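PDB 4DG8: PA1221 from Pseudomonas aeruginosa, which is an ANL-superfamily AMP-binding protein that also carries a phosphopantetheine attachment region and binds adenosine monophosphate. Local coordinates for residues A[405-408]-A[412-415]. Numbering follows the deposited sequence.
Sequences RYDE and LRFI. With AMP (adenosine monophosphate), chain B.
Arg405 and Arg413 form an antiparallel hydrogen-bonded pair near the turn of a beta hairpin, with Arg413 N giving the shorter bond, 2.7 Å to Arg405 O. From there the Arg413 side chain runs alongside that of Arg405, on the same face of the sheet. Its CB lies 3.7 Å from Arg405 CG, and its CG sits over the centre of one face of the Arg405 guanidinium. The chain then bends: chi2 (-67°) brings CD within 3.7 Å of Asp407 OD2, and chi3 (-71°) places NE, which is bridged to Asp332. At the tip, NH1 meets Asp407 OD2 at 3.0 Å in a salt bridge that uses the anti lone pair, the carboxylate standing 80° to the guanidinium; Arg411 NE bridges to the same oxygen, which two arginines thus share. Arg405 NH2 lies over the face of the Arg413 guanidinium, a like-charge approach probably eased by Asp332 and by the bridge from Arg405 to Asp358. On the opposite face of the sheet, Leu412 CD2 lies over the Tyr406 ring, a CH-pi contact 3.8 Å from its centroid. The hairpin of strands 393-406 and 412-416 belongs to an antiparallel sheet that also holds strand 342-347, on which Tyr406 and Leu412 pack, while Phe414 lies against the AMP adenine.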
loop_
_atom_site.group_PDB
_atom_site.type_symbol
_atom_site.label_atom_id
_atom_site.label_comp_id
_atom_site.label_asym_id
_atom_site.label_seq_id
_atom_site.Cartn_x
_atom_site.Cartn_y
_atom_site.Cartn_z
ATOM N N ARG A 405 -21.507 1.039 7.888
ATOM C CA ARG A 405 -22.567 0.781 8.854
ATOM C C ARG A 405 -22.217 -0.512 9.574
ATOM O O ARG A 405 -21.517 -1.364 9.018
ATOM C CB ARG A 405 -23.908 0.579 8.147
ATOM C CG ARG A 405 -23.964 -0.769 7.425
ATOM C CD ARG A 405 -25.330 -1.149 6.893
ATOM N NE ARG A 405 -25.204 -2.290 5.987
ATOM C CZ ARG A 405 -25.365 -3.566 6.338
ATOM N NH1 ARG A 405 -25.690 -3.888 7.588
ATOM N NH2 ARG A 405 -25.201 -4.526 5.430
ATOM N N TYR A 406 -22.698 -0.662 10.806
ATOM C CA TYR A 406 -22.582 -1.930 11.521
ATOM C C TYR A 406 -23.698 -2.865 11.088
ATOM O O TYR A 406 -24.805 -2.413 10.788
ATOM C CB TYR A 406 -22.699 -1.726 13.032
ATOM C CG TYR A 406 -21.558 -0.963 13.664
ATOM C CD1 TYR A 406 -20.287 -1.519 13.757
ATOM C CD2 TYR A 406 -21.759 0.307 14.189
ATOM C CE1 TYR A 406 -19.244 -0.826 14.350
ATOM C CE2 TYR A 406 -20.728 1.007 14.778
ATOM C CZ TYR A 406 -19.466 0.440 14.858
ATOM O OH TYR A 406 -18.437 1.143 15.462
ATOM N N ASP A 407 -23.416 -4.165 11.068
ATOM C CA ASP A 407 -24.489 -5.160 10.982
ATOM C C ASP A 407 -24.888 -5.602 12.387
ATOM O O ASP A 407 -24.357 -5.087 13.381
ATOM C CB ASP A 407 -24.101 -6.366 10.118
ATOM C CG ASP A 407 -22.920 -7.153 10.680
ATOM O OD1 ASP A 407 -22.621 -7.035 11.896
ATOM O OD2 ASP A 407 -22.288 -7.895 9.888
ATOM N N GLU A 408 -25.812 -6.556 12.467
ATOM C CA GLU A 408 -26.317 -7.031 13.757
ATOM C C GLU A 408 -25.236 -7.690 14.619
ATOM O O GLU A 408 -25.429 -7.877 15.817
ATOM C CB GLU A 408 -27.502 -7.988 13.567
ATOM C CG GLU A 408 -27.140 -9.333 12.911
ATOM C CD GLU A 408 -26.781 -9.219 11.428
ATOM O OE1 GLU A 408 -27.468 -8.467 10.700
ATOM O OE2 GLU A 408 -25.815 -9.890 10.990
ATOM N N LEU A 412 -18.303 -4.139 10.763
ATOM C CA LEU A 412 -18.471 -3.024 9.838
ATOM C C LEU A 412 -18.741 -3.488 8.407
ATOM O O LEU A 412 -18.158 -4.461 7.922
ATOM C CB LEU A 412 -17.273 -2.071 9.886
ATOM C CG LEU A 412 -17.203 -1.171 11.126
ATOM C CD1 LEU A 412 -15.840 -0.510 11.220
ATOM C CD2 LEU A 412 -18.310 -0.122 11.120
ATOM N N ARG A 413 -19.649 -2.776 7.752
ATOM C CA ARG A 413 -20.039 -3.043 6.378
ATOM C C ARG A 413 -19.735 -1.783 5.555
ATOM O O ARG A 413 -20.344 -0.729 5.773
ATOM C CB ARG A 413 -21.527 -3.379 6.346
ATOM C CG ARG A 413 -21.900 -4.450 7.381
ATOM C CD ARG A 413 -21.267 -5.809 7.029
ATOM N NE ARG A 413 -21.935 -6.365 5.863
ATOM C CZ ARG A 413 -22.944 -7.233 5.910
ATOM N NH1 ARG A 413 -23.404 -7.693 7.075
ATOM N NH2 ARG A 413 -23.494 -7.642 4.785
ATOM N N PHE A 414 -18.779 -1.888 4.634
ATOM C CA PHE A 414 -18.310 -0.728 3.877
ATOM C C PHE A 414 -19.371 -0.201 2.903
ATOM O O PHE A 414 -19.978 -0.959 2.142
ATOM C CB PHE A 414 -17.027 -1.071 3.131
ATOM C CG PHE A 414 -16.423 0.086 2.393
ATOM C CD1 PHE A 414 -15.457 0.885 2.999
ATOM C CD2 PHE A 414 -16.809 0.369 1.090
ATOM C CE1 PHE A 414 -14.892 1.951 2.320
ATOM C CE2 PHE A 414 -16.244 1.430 0.402
ATOM C CZ PHE A 414 -15.288 2.227 1.018
ATOM N N ILE A 415 -19.592 1.107 2.925
ATOM C CA ILE A 415 -20.570 1.708 2.025
ATOM C C ILE A 415 -19.924 2.427 0.843
ATOM O O ILE A 415 -20.185 2.088 -0.321
ATOM C CB ILE A 415 -21.553 2.629 2.767
ATOM C CG1 ILE A 415 -22.398 1.804 3.753
ATOM C CG2 ILE A 415 -22.449 3.364 1.770
ATOM C CD1 ILE A 415 -23.245 2.647 4.702
HETATM P P AMP B . -4.878 3.034 0.271
HETATM O O1P AMP B . -4.157 3.316 -1.029
HETATM O O2P AMP B . -4.608 1.714 0.981
HETATM O O3P AMP B . -4.581 4.203 1.192
HETATM O "O5'" AMP B . -6.444 3.203 0.058
HETATM C "C5'" AMP B . -7.321 3.240 1.166
HETATM C "C4'" AMP B . -8.757 3.345 0.734
HETATM O "O4'" AMP B . -9.096 2.241 -0.145
HETATM C "C3'" AMP B . -9.785 3.264 1.848
HETATM O "O3'" AMP B . -9.949 4.499 2.537
HETATM C "C2'" AMP B . -11.034 2.796 1.114
HETATM O "O2'" AMP B . -11.643 3.882 0.426
HETATM C "C1'" AMP B . -10.436 1.839 0.078
HETATM N N9 AMP B . -10.434 0.436 0.553
HETATM C C8 AMP B . -9.347 -0.210 1.039
HETATM N N7 AMP B . -9.641 -1.484 1.397
HETATM C C5 AMP B . -10.946 -1.683 1.158
HETATM C C6 AMP B . -11.902 -2.814 1.315
HETATM N N6 AMP B . -11.505 -3.997 1.817
HETATM N N1 AMP B . -13.188 -2.621 0.935
HETATM C C2 AMP B . -13.583 -1.433 0.429
HETATM N N3 AMP B . -12.770 -0.371 0.258
HETATM C C4 AMP B . -11.462 -0.420 0.593
#